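PDB 1NY1: probable polysaccharide deacetylase pdaA from Bacillus subtilis, which catalyses the deacetylation of N-acetylmuramic acid residues in peptidoglycan, a step towards the muramic delta-lactam of the spore cortex that is required for germination. Local coordinates for residues H105-L108 against T109-T112; E125-Y128 against K129-K133; L151-T154 against K155-G158; G178-Y181 against A182-M186. All coordinates share one frame; numbering follows the deposited sequence.

In the fold
The NodB-type deacetylase barrel carries four local contacts in series along one chain. Interaction 1 lies in the loop between strand 97-100 and helix 113-131, just before the helix; interaction 2 closes that same helix, the two centres lying about 24 Å apart. Interaction 3 ends helix 148-156, whose V150 packs on the turn of interaction 1, and these centres are about 13 Å apart. Interaction 4 begins helix 179-188, with its centre 33 to 35 Å from the other three, across the chain's centre from interactions 2 and 3. Interaction 1 holds a metal-binding histidine, whereas interaction 4 lies near D170, inferred by similarity to raise the pKa of the active-site histidine.

Interaction 1: H105-L108 against T109-T112; sequences HPDL and TTKT
An Asx turn at D107 starts the short 3-10 segment that runs through T110, and the carboxylate that forms it takes two bonds from T109. D107 OD1 receives T109 N at 2.9 Å, nearly along its own C-O bond, and T109 OG1 at 2.6 Å from above the carboxylate plane. This aspartate holds its CG trans to the backbone N (chi1 -177°), which brings the acid forward to the next-but-one residue. Its carbonyl is doubly gripped as well. T110 OG1 donates to D107 O at 2.6 Å in the carbonyl plane, while T110 N reaches the same oxygen at 3.0 Å from above that plane. One residue further, K111 N bonds to L108 O at 3.0 Å. The lysine chain bends at chi2, and its CE comes to 3.8 Å from P106 CB, the two side chains crossing at about a right angle. The turn thus leads from H105, assigned with H101 to a divalent-metal site, to helix 113-131, where T112 caps the N of Q115. D107 and T109 touch V145 of strand 145-146, and L108 and T109 rest on V150 of helix 148-156.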
loop_
_atom_site.group_PDB
_atom_site.type_symbol
_atom_site.label_atom_id
_atom_site.label_comp_id
_atom_site.label_asym_id
_atom_site.label_seq_id
_atom_site.Cartn_x
_atom_site.Cartn_y
_atom_site.Cartn_z
ATOM N N HIS A 105 11.310 -8.605 4.421
ATOM C CA HIS A 105 11.414 -7.371 3.651
ATOM C C HIS A 105 12.748 -7.279 2.900
ATOM O O HIS A 105 13.424 -6.248 2.931
ATOM C CB HIS A 105 11.239 -6.171 4.594
ATOM C CG HIS A 105 10.954 -4.880 3.891
ATOM N ND1 HIS A 105 11.944 -3.997 3.519
ATOM C CD2 HIS A 105 9.786 -4.328 3.482
ATOM C CE1 HIS A 105 11.400 -2.956 2.914
ATOM N NE2 HIS A 105 10.091 -3.132 2.878
ATOM N N PRO A 106 13.141 -8.359 2.202
ATOM C CA PRO A 106 14.403 -8.349 1.460
ATOM C C PRO A 106 14.224 -7.830 0.037
ATOM O O PRO A 106 13.113 -7.507 -0.385
ATOM C CB PRO A 106 14.797 -9.812 1.471
ATOM C CG PRO A 106 13.469 -10.470 1.217
ATOM C CD PRO A 106 12.510 -9.691 2.123
ATOM N N ASP A 107 15.335 -7.749 -0.690
ATOM C CA ASP A 107 15.327 -7.317 -2.081
ATOM C C ASP A 107 14.955 -8.590 -2.833
ATOM O O ASP A 107 15.779 -9.491 -2.969
ATOM C CB ASP A 107 16.727 -6.855 -2.502
ATOM C CG ASP A 107 16.768 -6.328 -3.921
ATOM O OD1 ASP A 107 16.157 -6.951 -4.820
ATOM O OD2 ASP A 107 17.431 -5.292 -4.147
ATOM N N LEU A 108 13.717 -8.672 -3.310
ATOM C CA LEU A 108 13.261 -9.861 -4.016
ATOM C C LEU A 108 14.067 -10.234 -5.249
ATOM O O LEU A 108 14.107 -11.401 -5.622
ATOM C CB LEU A 108 11.792 -9.708 -4.412
ATOM C CG LEU A 108 10.818 -9.560 -3.244
ATOM C CD1 LEU A 108 9.408 -9.353 -3.778
ATOM C CD2 LEU A 108 10.894 -10.795 -2.364
ATOM N N THR A 109 14.708 -9.258 -5.886
ATOM C CA THR A 109 15.474 -9.561 -7.092
ATOM C C THR A 109 16.704 -10.406 -6.783
ATOM O O THR A 109 17.364 -10.899 -7.694
ATOM C CB THR A 109 15.937 -8.284 -7.837
ATOM O OG1 THR A 109 17.027 -7.678 -7.132
ATOM C CG2 THR A 109 14.790 -7.287 -7.954
ATOM N N THR A 110 17.000 -10.583 -5.501
ATOM C CA THR A 110 18.157 -11.369 -5.089
ATOM C C THR A 110 17.756 -12.743 -4.548
ATOM O O THR A 110 18.610 -13.516 -4.110
ATOM C CB THR A 110 18.958 -10.631 -3.996
ATOM O OG1 THR A 110 18.180 -10.564 -2.794
ATOM C CG2 THR A 110 19.296 -9.214 -4.450
ATOM N N LYS A 111 16.458 -13.037 -4.577
ATOM C CA LYS A 111 15.936 -14.309 -4.079
ATOM C C LYS A 111 15.484 -15.243 -5.200
ATOM O O LYS A 111 14.980 -14.801 -6.233
ATOM C CB LYS A 111 14.745 -14.070 -3.144
ATOM C CG LYS A 111 15.043 -13.223 -1.917
ATOM C CD LYS A 111 16.083 -13.867 -1.013
ATOM C CE LYS A 111 16.401 -12.964 0.174
ATOM N NZ LYS A 111 17.492 -13.497 1.048
ATOM N N THR A 112 15.655 -16.541 -4.980
ATOM C CA THR A 112 15.246 -17.541 -5.956
ATOM C C THR A 112 13.736 -17.733 -5.846
ATOM O O THR A 112 13.111 -17.242 -4.903
ATOM C CB THR A 112 15.914 -18.889 -5.678
ATOM O OG1 THR A 112 15.419 -19.417 -4.441
ATOM C CG2 THR A 112 17.421 -18.719 -5.582
#

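Interaction 2: E125-Y128 against K129-K133; sequences EEVY and KITGK
E126 and K129, three residues apart on the last turns of helix 113-131, send their side chains out side by side in the same direction. The glutamate bends at chi2 (61°) while the lysine is extended, and E126 OE1 lies 3.8 Å from K129 CD. The charged atoms themselves stand too far apart for a salt bridge, and a water spans them: it donates to E126 OE2 at 2.8 Å and accepts from K129 NZ at 2.9 Å. On another side of the helix the ring of Y128 turns its face to the glycine that follows the last helical residue. G132 CA sits 3.8 Å from the ring centroid, only 7° off the normal, a CH-pi contact. The same two residues are tied through the backbone, where G132 N donates to Y128 O at 2.6 Å. V127 O accepts from T131 N at 2.8 Å, nearly straight, and V127 CG1 approaches the threonine hydroxyl obliquely. T131 OG1 in turn receives K133 N at 3.0 Å. A valine in place of T131 is likely to leave K133 N without its acceptor and the exit from the helix less firmly held. V127 and I130 face V81 of helix 78-83, and T131 touches I88 and S92 of helix 85-93. Helix 113-131 thus ends at a glycine of positive phi, a familiar helix C-terminal signal, with an ST turn from T131 to K133 alongside it.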
loop_
_atom_site.group_PDB
_atom_site.type_symbol
_atom_site.label_atom_id
_atom_site.label_comp_id
_atom_site.label_asym_id
_atom_site.label_seq_id
_atom_site.Cartn_x
_atom_site.Cartn_y
_atom_site.Cartn_z
ATOM N N GLU A 125 0.816 -17.220 6.393
ATOM C CA GLU A 125 0.768 -18.279 7.398
ATOM C C GLU A 125 0.553 -17.676 8.787
ATOM O O GLU A 125 -0.357 -18.079 9.511
ATOM C CB GLU A 125 2.077 -19.086 7.367
ATOM C CG GLU A 125 2.270 -20.088 8.513
ATOM C CD GLU A 125 1.695 -21.470 8.230
ATOM O OE1 GLU A 125 1.094 -21.680 7.157
ATOM O OE2 GLU A 125 1.853 -22.356 9.095
ATOM N N GLU A 126 1.385 -16.700 9.146
ATOM C CA GLU A 126 1.291 -16.048 10.449
ATOM C C GLU A 126 0.005 -15.234 10.593
ATOM O O GLU A 126 -0.617 -15.222 11.659
ATOM C CB GLU A 126 2.511 -15.148 10.673
ATOM C CG GLU A 126 2.619 -14.611 12.090
ATOM C CD GLU A 126 2.761 -15.711 13.124
ATOM O OE1 GLU A 126 2.349 -15.487 14.281
ATOM O OE2 GLU A 126 3.293 -16.790 12.780
ATOM N N VAL A 127 -0.389 -14.546 9.528
ATOM C CA VAL A 127 -1.617 -13.760 9.566
ATOM C C VAL A 127 -2.801 -14.697 9.823
ATOM O O VAL A 127 -3.676 -14.390 10.631
ATOM C CB VAL A 127 -1.847 -12.998 8.234
ATOM C CG1 VAL A 127 -3.221 -12.325 8.240
ATOM C CG2 VAL A 127 -0.761 -11.953 8.043
ATOM N N TYR A 128 -2.815 -15.843 9.148
ATOM C CA TYR A 128 -3.908 -16.796 9.318
ATOM C C TYR A 128 -3.990 -17.341 10.739
ATOM O O TYR A 128 -5.081 -17.527 11.277
ATOM C CB TYR A 128 -3.776 -17.956 8.328
ATOM C CG TYR A 128 -4.965 -18.893 8.349
ATOM C CD1 TYR A 128 -5.037 -19.952 9.260
ATOM C CD2 TYR A 128 -6.040 -18.699 7.480
ATOM C CE1 TYR A 128 -6.150 -20.796 9.301
ATOM C CE2 TYR A 128 -7.158 -19.533 7.516
ATOM C CZ TYR A 128 -7.204 -20.578 8.427
ATOM O OH TYR A 128 -8.300 -21.413 8.453
ATOM N N LYS A 129 -2.836 -17.603 11.340
ATOM C CA LYS A 129 -2.777 -18.111 12.706
ATOM C C LYS A 129 -3.478 -17.133 13.639
ATOM O O LYS A 129 -4.057 -17.516 14.656
ATOM C CB LYS A 129 -1.319 -18.263 13.145
ATOM C CG LYS A 129 -1.142 -18.687 14.595
ATOM C CD LYS A 129 0.311 -18.601 15.030
ATOM C CE LYS A 129 0.478 -19.057 16.473
ATOM N NZ LYS A 129 1.891 -18.941 16.949
ATOM N N ILE A 130 -3.421 -15.856 13.281
ATOM C CA ILE A 130 -4.026 -14.808 14.089
ATOM C C ILE A 130 -5.490 -14.527 13.763
ATOM O O ILE A 130 -6.333 -14.462 14.658
ATOM C CB ILE A 130 -3.244 -13.482 13.930
ATOM C CG1 ILE A 130 -1.805 -13.666 14.427
ATOM C CG2 ILE A 130 -3.951 -12.366 14.685
ATOM C CD1 ILE A 130 -0.890 -12.498 14.116
ATOM N N THR A 131 -5.780 -14.367 12.479
ATOM C CA THR A 131 -7.126 -14.035 12.018
ATOM C C THR A 131 -7.993 -15.209 11.576
ATOM O O THR A 131 -9.219 -15.109 11.576
ATOM C CB THR A 131 -7.055 -13.073 10.836
ATOM O OG1 THR A 131 -6.498 -13.759 9.711
ATOM C CG2 THR A 131 -6.173 -11.883 11.174
ATOM N N GLY A 132 -7.360 -16.306 11.180
ATOM C CA GLY A 132 -8.117 -17.450 10.715
ATOM C C GLY A 132 -8.699 -17.127 9.353
ATOM O O GLY A 132 -9.571 -17.836 8.848
ATOM N N LYS A 133 -8.210 -16.047 8.751
ATOM C CA LYS A 133 -8.692 -15.624 7.444
ATOM C C LYS A 133 -7.540 -15.325 6.497
ATOM O O LYS A 133 -6.376 -15.295 6.900
ATOM C CB LYS A 133 -9.575 -14.381 7.593
ATOM C CG LYS A 133 -10.756 -14.590 8.535
ATOM C CD LYS A 133 -11.582 -13.323 8.701
ATOM C CE LYS A 133 -12.685 -13.505 9.743
ATOM N NZ LYS A 133 -13.653 -14.588 9.387
HETATM O O HOH W 1 3.981 -18.037 15.177
#

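Interaction 3: L151-T154 against K155-G158; sequences LKET and KRLG
E153 and R156 pair within the last turn of helix 148-156, which a Schellman motif closes: G158, with positive phi, bonds through its N to K155 O. Followed outward, the arginine stays against the glutamate for most of its length. R156 CB lies 3.3 Å from the backbone oxygen E153 O, and CG continues trans to the arginine's own N (chi1 -170°). CD then passes 3.8 Å from E153 OE2. A bend at chi3 turns NE back towards the acid, R156 NE lying 3.6 Å from E153 OE2, and R156 CZ follows at 3.2 Å from E153 OE1. At the tip NH1 forms the salt bridge, while R156 NH2 stays farther off, 3.4 Å from E153 OE1. The two flat groups are inclined at 48° to each other, not a coplanar fork. L157 N donates to E153 O at 3.1 Å and more weakly to T154 O, and the leucine side chain reaches I116 of helix 113-131. T154 OG1 bonds back to V150 O. NH1 is approached by both carboxylate oxygens, E153 OE1 at 2.5 Å from R156 NH1 and E153 OE2 at 3.0 Å, the latter over a guanidinium face, offset toward its rim.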
loop_
_atom_site.group_PDB
_atom_site.type_symbol
_atom_site.label_atom_id
_atom_site.label_comp_id
_atom_site.label_asym_id
_atom_site.label_seq_id
_atom_site.Cartn_x
_atom_site.Cartn_y
_atom_site.Cartn_z
ATOM N N LEU A 151 8.136 -9.801 -10.977
ATOM C CA LEU A 151 6.735 -9.654 -11.356
ATOM C C LEU A 151 6.190 -10.956 -11.928
ATOM O O LEU A 151 5.064 -11.353 -11.631
ATOM C CB LEU A 151 6.571 -8.534 -12.387
ATOM C CG LEU A 151 6.726 -7.099 -11.890
ATOM C CD1 LEU A 151 6.530 -6.134 -13.049
ATOM C CD2 LEU A 151 5.705 -6.827 -10.789
ATOM N N LYS A 152 7.000 -11.618 -12.749
ATOM C CA LYS A 152 6.600 -12.873 -13.366
ATOM C C LYS A 152 6.402 -13.960 -12.314
ATOM O O LYS A 152 5.395 -14.668 -12.317
ATOM C CB LYS A 152 7.660 -13.314 -14.376
ATOM C CG LYS A 152 7.293 -14.558 -15.156
ATOM C CD LYS A 152 8.486 -15.084 -15.938
ATOM C CE LYS A 152 8.131 -16.354 -16.695
ATOM N NZ LYS A 152 7.103 -16.096 -17.744
ATOM N N GLU A 153 7.368 -14.090 -11.411
ATOM C CA GLU A 153 7.299 -15.097 -10.362
ATOM C C GLU A 153 6.176 -14.882 -9.360
ATOM O O GLU A 153 5.468 -15.827 -9.007
ATOM C CB GLU A 153 8.628 -15.178 -9.612
ATOM C CG GLU A 153 9.509 -16.301 -10.096
ATOM C CD GLU A 153 8.795 -17.637 -10.024
ATOM O OE1 GLU A 153 8.430 -18.061 -8.906
ATOM O OE2 GLU A 153 8.588 -18.256 -11.086
ATOM N N THR A 154 6.019 -13.647 -8.891
ATOM C CA THR A 154 4.976 -13.351 -7.920
ATOM C C THR A 154 3.596 -13.563 -8.538
ATOM O O THR A 154 2.690 -14.056 -7.870
ATOM C CB THR A 154 5.116 -11.907 -7.365
ATOM O OG1 THR A 154 5.124 -10.960 -8.443
ATOM C CG2 THR A 154 6.412 -11.775 -6.569
ATOM N N LYS A 155 3.450 -13.215 -9.812
ATOM C CA LYS A 155 2.188 -13.397 -10.519
ATOM C C LYS A 155 1.909 -14.889 -10.656
ATOM O O LYS A 155 0.761 -15.330 -10.578
ATOM C CB LYS A 155 2.250 -12.758 -11.912
ATOM C CG LYS A 155 1.007 -12.994 -12.757
ATOM C CD LYS A 155 1.165 -12.465 -14.176
ATOM C CE LYS A 155 -0.069 -12.790 -15.009
ATOM N NZ LYS A 155 0.039 -12.337 -16.420
ATOM N N ARG A 156 2.965 -15.670 -10.861
ATOM C CA ARG A 156 2.809 -17.113 -10.998
ATOM C C ARG A 156 2.296 -17.674 -9.678
ATOM O O ARG A 156 1.574 -18.669 -9.657
ATOM C CB ARG A 156 4.145 -17.771 -11.353
ATOM C CG ARG A 156 4.013 -19.239 -11.737
ATOM C CD ARG A 156 5.353 -19.850 -12.122
ATOM N NE ARG A 156 5.923 -20.691 -11.071
ATOM C CZ ARG A 156 6.294 -20.261 -9.868
ATOM N NH1 ARG A 156 6.156 -18.985 -9.535
ATOM N NH2 ARG A 156 6.818 -21.109 -8.995
ATOM N N LEU A 157 2.671 -17.016 -8.583
ATOM C CA LEU A 157 2.256 -17.419 -7.247
ATOM C C LEU A 157 0.867 -16.887 -6.897
ATOM O O LEU A 157 0.393 -17.061 -5.773
ATOM C CB LEU A 157 3.269 -16.927 -6.213
ATOM C CG LEU A 157 4.673 -17.528 -6.323
ATOM C CD1 LEU A 157 5.577 -16.914 -5.271
ATOM C CD2 LEU A 157 4.594 -19.033 -6.143
ATOM N N GLY A 158 0.231 -16.229 -7.862
ATOM C CA GLY A 158 -1.101 -15.692 -7.654
ATOM C C GLY A 158 -1.155 -14.316 -7.023
ATOM O O GLY A 158 -2.221 -13.865 -6.602
#

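Interaction 4: G178-Y181 against A182-M186; sequences GKKY and AYDHM
K179 and Y183 are joined in the first turn of helix 179-188, after the N-cap glycine G178: Y183 N donates to K179 O at 2.9 Å, nearly straight. K179 sends its ammonium away to a salt bridge with D211. K180 faces D184 one turn on. K180 NZ donates to the syn lone pair of D184 OD2 at 2.9 Å, a bend at chi4 (56°) turning the amine to the acid. A water donating to D184 OD1 also meets NZ, weakly. Y181 then offers its ring face to the edge of H185 in a T-shaped stack, the centroids 4.7 Å apart and the planes at 73°. H185 CE1 comes to 3.3 Å from Y181 OH, and H185 ND1 is weakly bonded to Y181 O. With an alanine at Y181 the imidazole would probably lose this aromatic face and be freer to turn. F168 meets the H185 ring nearly parallel and also touches A182, whose side chain lies about 5 Å from that of D170, inferred to raise the active-site histidine's pKa. Y183 OH bonds to D215, and K179 and M186 (selenomethionine in the crystal) touch A208, seating this helix against helix 205-219.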
loop_
_atom_site.group_PDB
_atom_site.type_symbol
_atom_site.label_atom_id
_atom_site.label_comp_id
_atom_site.label_asym_id
_atom_site.label_seq_id
_atom_site.Cartn_x
_atom_site.Cartn_y
_atom_site.Cartn_z
ATOM N N GLY A 178 5.510 16.586 11.487
ATOM C CA GLY A 178 4.235 17.031 12.016
ATOM C C GLY A 178 3.023 16.844 11.135
ATOM O O GLY A 178 3.109 16.338 10.013
ATOM N N LYS A 179 1.880 17.278 11.654
ATOM C CA LYS A 179 0.615 17.132 10.955
ATOM C C LYS A 179 0.492 17.920 9.662
ATOM O O LYS A 179 0.096 17.372 8.636
ATOM C CB LYS A 179 -0.540 17.516 11.878
ATOM C CG LYS A 179 -1.885 17.099 11.323
ATOM C CD LYS A 179 -3.044 17.551 12.192
ATOM C CE LYS A 179 -3.316 19.038 12.045
ATOM N NZ LYS A 179 -4.630 19.406 12.661
ATOM N N LYS A 180 0.817 19.207 9.708
ATOM C CA LYS A 180 0.704 20.035 8.521
ATOM C C LYS A 180 1.496 19.499 7.331
ATOM O O LYS A 180 0.995 19.495 6.208
ATOM C CB LYS A 180 1.126 21.471 8.844
ATOM C CG LYS A 180 1.056 22.432 7.668
ATOM C CD LYS A 180 1.456 23.836 8.096
ATOM C CE LYS A 180 1.713 24.734 6.899
ATOM N NZ LYS A 180 0.542 24.801 5.988
ATOM N N TYR A 181 2.720 19.035 7.565
ATOM C CA TYR A 181 3.541 18.517 6.471
ATOM C C TYR A 181 2.843 17.385 5.716
ATOM O O TYR A 181 2.764 17.400 4.484
ATOM C CB TYR A 181 4.884 18.005 6.994
ATOM C CG TYR A 181 5.831 17.583 5.894
ATOM C CD1 TYR A 181 6.548 18.535 5.171
ATOM C CD2 TYR A 181 5.989 16.241 5.554
ATOM C CE1 TYR A 181 7.400 18.164 4.133
ATOM C CE2 TYR A 181 6.839 15.858 4.512
ATOM C CZ TYR A 181 7.542 16.827 3.809
ATOM O OH TYR A 181 8.383 16.466 2.779
ATOM N N ALA A 182 2.343 16.405 6.462
ATOM C CA ALA A 182 1.661 15.248 5.878
ATOM C C ALA A 182 0.332 15.630 5.245
ATOM O O ALA A 182 0.008 15.195 4.140
ATOM C CB ALA A 182 1.427 14.184 6.956
ATOM N N TYR A 183 -0.445 16.426 5.970
ATOM C CA TYR A 183 -1.739 16.870 5.481
ATOM C C TYR A 183 -1.584 17.606 4.149
ATOM O O TYR A 183 -2.263 17.288 3.175
ATOM C CB TYR A 183 -2.405 17.776 6.518
ATOM C CG TYR A 183 -3.627 18.498 6.006
ATOM C CD1 TYR A 183 -3.518 19.766 5.430
ATOM C CD2 TYR A 183 -4.888 17.908 6.070
ATOM C CE1 TYR A 183 -4.634 20.427 4.932
ATOM C CE2 TYR A 183 -6.013 18.562 5.569
ATOM C CZ TYR A 183 -5.879 19.817 5.004
ATOM O OH TYR A 183 -6.989 20.467 4.510
ATOM N N ASP A 184 -0.683 18.581 4.103
ATOM C CA ASP A 184 -0.474 19.342 2.877
ATOM C C ASP A 184 -0.133 18.463 1.682
ATOM O O ASP A 184 -0.571 18.738 0.562
ATOM C CB ASP A 184 0.612 20.402 3.072
ATOM C CG ASP A 184 0.127 21.586 3.883
ATOM O OD1 ASP A 184 -1.109 21.748 4.008
ATOM O OD2 ASP A 184 0.974 22.366 4.380
ATOM N N HIS A 185 0.652 17.412 1.905
ATOM C CA HIS A 185 1.001 16.513 0.813
ATOM C C HIS A 185 -0.180 15.692 0.318
ATOM O O HIS A 185 -0.345 15.509 -0.882
ATOM C CB HIS A 185 2.146 15.577 1.223
ATOM C CG HIS A 185 3.499 16.097 0.855
ATOM N ND1 HIS A 185 4.468 16.385 1.791
ATOM C CD2 HIS A 185 4.036 16.404 -0.349
ATOM C CE1 HIS A 185 5.543 16.849 1.178
ATOM N NE2 HIS A 185 5.305 16.870 -0.121
HETATM N N MSE A 186 -1.001 15.203 1.240
HETATM C CA MSE A 186 -2.153 14.398 0.861
HETATM C C MSE A 186 -3.197 15.201 0.104
HETATM O O MSE A 186 -3.908 14.660 -0.740
HETATM C CB MSE A 186 -2.773 13.758 2.094
HETATM C CG MSE A 186 -1.890 12.683 2.703
HETATM SE SE MSE A 186 -2.758 11.694 4.108
HETATM C CE MSE A 186 -2.274 12.771 5.624
HETATM O O HOH W 2 -2.396 23.079 6.034
#